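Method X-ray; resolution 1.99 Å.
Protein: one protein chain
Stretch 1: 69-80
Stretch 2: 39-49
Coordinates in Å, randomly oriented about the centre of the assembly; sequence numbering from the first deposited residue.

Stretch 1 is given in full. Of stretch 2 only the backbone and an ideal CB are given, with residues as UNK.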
# COMPACT_ATOMS: atom_id res chain seq x y z
N PHE A 69 4.03 8.31 -15.18
CA PHE A 69 3.13 9.19 -14.44
C PHE A 69 3.75 9.74 -13.14
O PHE A 69 3.66 10.96 -12.88
CB PHE A 69 1.81 8.47 -14.15
CG PHE A 69 0.83 9.31 -13.38
CD1 PHE A 69 0.24 10.42 -13.96
CD2 PHE A 69 0.50 8.98 -12.06
CE1 PHE A 69 -0.68 11.21 -13.26
CE2 PHE A 69 -0.40 9.76 -11.35
CZ PHE A 69 -1.01 10.88 -11.96
N TRP A 70 4.36 8.87 -12.35
CA TRP A 70 4.94 9.27 -11.07
C TRP A 70 6.39 9.78 -11.17
O TRP A 70 6.96 10.21 -10.16
CB TRP A 70 4.87 8.12 -10.07
CG TRP A 70 3.50 7.91 -9.47
CD1 TRP A 70 2.57 8.87 -9.17
CD2 TRP A 70 2.94 6.67 -9.06
NE1 TRP A 70 1.45 8.29 -8.60
CE2 TRP A 70 1.65 6.94 -8.52
CE3 TRP A 70 3.40 5.35 -9.09
CZ2 TRP A 70 0.82 5.93 -8.02
CZ3 TRP A 70 2.55 4.34 -8.59
CH2 TRP A 70 1.27 4.65 -8.08
N ASN A 71 6.97 9.70 -12.38
CA ASN A 71 8.39 10.01 -12.65
C ASN A 71 9.32 9.25 -11.70
O ASN A 71 10.13 9.83 -10.96
CB ASN A 71 8.63 11.54 -12.63
CG ASN A 71 10.05 11.92 -13.15
OD1 ASN A 71 10.62 11.21 -13.99
ND2 ASN A 71 10.61 13.00 -12.62
N ILE A 72 9.20 7.93 -11.71
CA ILE A 72 9.96 7.10 -10.81
C ILE A 72 10.76 6.08 -11.62
O ILE A 72 10.24 5.49 -12.56
CB ILE A 72 9.02 6.38 -9.80
CG1 ILE A 72 8.51 7.36 -8.76
CG2 ILE A 72 9.75 5.25 -9.07
CD1 ILE A 72 7.46 6.73 -7.82
N TYR A 73 12.01 5.89 -11.23
CA TYR A 73 12.87 4.86 -11.79
C TYR A 73 12.77 3.59 -10.96
O TYR A 73 13.02 3.58 -9.75
CB TYR A 73 14.34 5.35 -11.89
CG TYR A 73 15.22 4.43 -12.71
CD1 TYR A 73 15.29 4.55 -14.11
CD2 TYR A 73 15.98 3.42 -12.09
CE1 TYR A 73 16.10 3.67 -14.88
CE2 TYR A 73 16.78 2.54 -12.84
CZ TYR A 73 16.84 2.67 -14.23
OH TYR A 73 17.65 1.79 -14.98
N LEU A 74 12.38 2.50 -11.61
CA LEU A 74 12.30 1.21 -10.93
C LEU A 74 12.30 0.08 -11.93
O LEU A 74 11.39 -0.04 -12.74
CB LEU A 74 11.03 1.13 -10.06
CG LEU A 74 10.94 -0.06 -9.10
CD1 LEU A 74 12.11 -0.10 -8.10
CD2 LEU A 74 9.57 -0.09 -8.35
N GLU A 75 13.30 -0.79 -11.86
CA GLU A 75 13.45 -1.87 -12.82
C GLU A 75 12.60 -3.07 -12.42
O GLU A 75 12.64 -3.48 -11.26
CB GLU A 75 14.94 -2.27 -12.90
CG GLU A 75 15.85 -1.23 -13.59
CD GLU A 75 15.49 -1.04 -15.05
OE1 GLU A 75 15.49 -2.04 -15.80
OE2 GLU A 75 15.19 0.10 -15.47
N GLY A 76 11.85 -3.63 -13.37
CA GLY A 76 10.97 -4.78 -13.10
C GLY A 76 11.67 -5.92 -12.40
O GLY A 76 11.11 -6.63 -11.57
N GLU A 77 12.95 -6.08 -12.74
CA GLU A 77 13.82 -7.12 -12.22
C GLU A 77 14.01 -6.98 -10.72
O GLU A 77 14.29 -7.97 -10.02
CB GLU A 77 15.17 -7.03 -12.95
CG GLU A 77 15.05 -6.78 -14.48
CD GLU A 77 14.74 -5.32 -14.86
OE1 GLU A 77 15.20 -4.41 -14.14
OE2 GLU A 77 14.06 -5.06 -15.88
N GLU A 78 13.84 -5.76 -10.22
CA GLU A 78 13.96 -5.49 -8.78
C GLU A 78 12.75 -6.02 -8.01
O GLU A 78 12.80 -6.13 -6.80
CB GLU A 78 14.15 -3.99 -8.51
CG GLU A 78 15.28 -3.31 -9.29
CD GLU A 78 15.58 -1.89 -8.80
OE1 GLU A 78 15.69 -1.72 -7.56
OE2 GLU A 78 15.70 -0.95 -9.65
N ILE A 79 11.67 -6.36 -8.72
CA ILE A 79 10.39 -6.76 -8.08
C ILE A 79 10.26 -8.28 -7.94
O ILE A 79 9.90 -8.98 -8.89
CB ILE A 79 9.17 -6.15 -8.82
CG1 ILE A 79 9.25 -4.61 -8.78
CG2 ILE A 79 7.85 -6.63 -8.21
CD1 ILE A 79 8.58 -3.97 -9.92
N GLN A 80 10.57 -8.77 -6.75
CA GLN A 80 10.63 -10.20 -6.49
C GLN A 80 9.87 -10.56 -5.21
O GLN A 80 9.69 -9.71 -4.34
CB GLN A 80 12.10 -10.65 -6.37
CG GLN A 80 12.97 -10.39 -7.61
CD GLN A 80 12.68 -11.36 -8.76
OE1 GLN A 80 12.29 -12.51 -8.55
NE2 GLN A 80 12.89 -10.89 -10.00
N UNK A 39 5.00 6.01 -0.59
CA UNK A 39 4.90 4.57 -0.84
C UNK A 39 4.73 4.28 -2.32
O UNK A 39 4.27 3.19 -2.69
CB UNK A 39 3.73 3.97 -0.05
N UNK A 40 5.09 5.21 -3.20
CA UNK A 40 4.82 4.99 -4.63
C UNK A 40 5.46 3.74 -5.23
O UNK A 40 4.86 3.08 -6.08
CB UNK A 40 5.30 6.21 -5.42
N UNK A 41 6.67 3.39 -4.79
CA UNK A 41 7.32 2.18 -5.31
C UNK A 41 6.63 0.87 -4.84
O UNK A 41 6.66 -0.13 -5.54
CB UNK A 41 8.79 2.17 -4.88
N UNK A 42 6.07 0.86 -3.64
CA UNK A 42 5.22 -0.27 -3.22
C UNK A 42 4.02 -0.40 -4.18
O UNK A 42 3.69 -1.49 -4.65
CB UNK A 42 4.74 -0.08 -1.78
N UNK A 43 3.40 0.73 -4.51
CA UNK A 43 2.24 0.67 -5.41
C UNK A 43 2.67 0.19 -6.82
O UNK A 43 1.99 -0.65 -7.46
CB UNK A 43 1.57 2.04 -5.50
N UNK A 44 3.83 0.66 -7.29
CA UNK A 44 4.38 0.19 -8.58
C UNK A 44 4.61 -1.30 -8.59
O UNK A 44 4.26 -2.00 -9.57
CB UNK A 44 5.70 0.90 -8.90
N UNK A 45 5.18 -1.82 -7.51
CA UNK A 45 5.40 -3.26 -7.41
C UNK A 45 4.08 -4.04 -7.41
O UNK A 45 3.98 -5.11 -8.03
CB UNK A 45 6.20 -3.58 -6.14
N UNK A 46 3.06 -3.51 -6.73
CA UNK A 46 1.72 -4.15 -6.75
C UNK A 46 1.14 -4.21 -8.17
O UNK A 46 0.51 -5.21 -8.53
CB UNK A 46 0.76 -3.39 -5.84
N UNK A 47 1.30 -3.13 -8.94
CA UNK A 47 0.80 -3.05 -10.33
C UNK A 47 1.51 -4.07 -11.22
O UNK A 47 0.88 -4.82 -11.97
CB UNK A 47 1.00 -1.64 -10.89
N UNK A 48 2.85 -4.09 -11.12
CA UNK A 48 3.66 -5.08 -11.80
C UNK A 48 3.18 -6.51 -11.51
O UNK A 48 2.97 -7.32 -12.44
CB UNK A 48 5.12 -4.92 -11.39
N UNK A 49 3.00 -6.81 -10.23
CA UNK A 49 2.58 -8.14 -9.84
C UNK A 49 1.17 -8.46 -10.38
O UNK A 49 0.94 -9.59 -10.81
CB UNK A 49 2.61 -8.27 -8.32

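Stretch 2 is helical from position 40 onward and packs against a largely extended segment of stretch 1, which offers the Trp70 ring, Ile72, Leu74 and Ile79.

Position 39 precedes the helix, and stretch 1 lies out of reach of its CB. Stretch 1 sets no preference there; the residue is Ala39, at the N-cap position.

At position 40 the CB points toward stretch 1, between Ile72 CD1 and the indole, with the carbonyl of Trp70 beyond. A long side chain with an aliphatic stem suits this path, and a donor at its tip would meet the carbonyl; Arg, Lys or Gln could serve. It is Arg40. Its CD lies over the face of the five-membered ring of Trp70, 3.8 Å from the centroid, and its CB is 3.4 Å from Ile72 CD1. Arg40 NH1 comes within 3.2 Å of Trp70 O, and a water that donates to Trp70 O accepts a weak bond from Arg40 NH2.

Position 41 points sideways, skirting Leu74 CD2 and Ile72 CG2, so a flexible, partly aliphatic chain such as Lys, Met or Gln would fit. Lys41 runs extended, its CG 3.9 Å from Ile72 CG2.

Position 42 points away and is unconstrained by stretch 1; it is Val42.

At position 43 the ideal CB lies 3.7 Å from Trp70 CH2, favouring an apolar residue. Leu43 makes that contact through its CB.

Position 44 faces a pocket lined by Ile72, Leu74 and Trp70, best filled by Leu, Ile or Met. Leu44 places CD1 3.5 Å from Ile72 CG2 and CD2 3.6 Å from Trp70 CE3, at the edge of the indole, while its CB is 4.0 Å from Leu74 CD2.

Position 45 points sideways where the backbones approach closely, its CA 6.1 Å from Ile79 CA. Small residues such as Ala or Ser would suit; Ala45 CB rests 4.0 Å from Ile79 CG2.

Position 46 points away, and Met46 makes no contact with stretch 1.

Position 47 points toward stretch 1 with space before its CB, so a branched or longer apolar chain is reasonable. Ile47 CD1 reaches Trp70 CZ3 at 4.4 Å.

Position 48 looks toward Ile79 and Gly76, where the absent side chain leaves room for a large residue, aromatic or long aliphatic. Tyr48 lays its ring beneath Ile79 CD1, 4.1 Å from the ring centroid, and CD2 is 3.6 Å from Ile79 CG2. A CB on Gly76 would clash with Tyr48 CE1.

Position 49 points sideways at the margin, tolerating polar chains; Glu49 bonds elsewhere in the structure.

Stretch 2 39-49: ARKVLLAMIYE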
# COMPACT_ATOMS: atom_id res chain seq x y z
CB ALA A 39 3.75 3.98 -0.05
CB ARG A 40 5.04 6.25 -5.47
CG ARG A 40 3.85 7.28 -5.35
CD ARG A 40 4.24 8.71 -5.80
NE ARG A 40 5.61 9.01 -5.37
CZ ARG A 40 6.43 9.85 -5.99
NH1 ARG A 40 6.01 10.49 -7.08
NH2 ARG A 40 7.67 10.02 -5.54
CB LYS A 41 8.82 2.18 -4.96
CG LYS A 41 9.67 3.24 -5.74
CD LYS A 41 11.17 3.01 -5.45
CE LYS A 41 12.05 4.15 -6.00
NZ LYS A 41 13.49 3.83 -5.71
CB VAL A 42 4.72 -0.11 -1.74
CG1 VAL A 42 3.80 -1.29 -1.35
CG2 VAL A 42 5.93 -0.03 -0.82
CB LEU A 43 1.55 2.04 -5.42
CG LEU A 43 0.40 2.21 -4.38
CD1 LEU A 43 0.78 1.83 -2.95
CD2 LEU A 43 -0.07 3.62 -4.47
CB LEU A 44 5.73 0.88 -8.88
CG LEU A 44 5.61 2.34 -9.24
CD1 LEU A 44 7.03 3.00 -9.37
CD2 LEU A 44 4.87 2.40 -10.56
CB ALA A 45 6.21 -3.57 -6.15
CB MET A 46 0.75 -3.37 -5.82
CG MET A 46 1.10 -3.43 -4.28
SD MET A 46 0.16 -2.26 -3.26
CE MET A 46 -1.47 -3.04 -3.37
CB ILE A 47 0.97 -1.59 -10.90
CG1 ILE A 47 -0.05 -0.66 -10.25
CG2 ILE A 47 0.77 -1.56 -12.42
CD1 ILE A 47 0.31 0.93 -10.33
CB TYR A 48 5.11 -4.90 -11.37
CG TYR A 48 6.12 -5.79 -12.08
CD1 TYR A 48 6.76 -5.36 -13.25
CD2 TYR A 48 6.47 -7.03 -11.54
CE1 TYR A 48 7.72 -6.20 -13.90
CE2 TYR A 48 7.40 -7.86 -12.18
CZ TYR A 48 8.02 -7.43 -13.35
OH TYR A 48 8.95 -8.26 -13.93
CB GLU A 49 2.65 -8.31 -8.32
CG GLU A 49 2.09 -9.64 -7.83
CD GLU A 49 2.32 -9.89 -6.36
OE1 GLU A 49 3.21 -9.23 -5.76
OE2 GLU A 49 1.63 -10.78 -5.80
O HOH W 1 9.19 11.37 -8.34
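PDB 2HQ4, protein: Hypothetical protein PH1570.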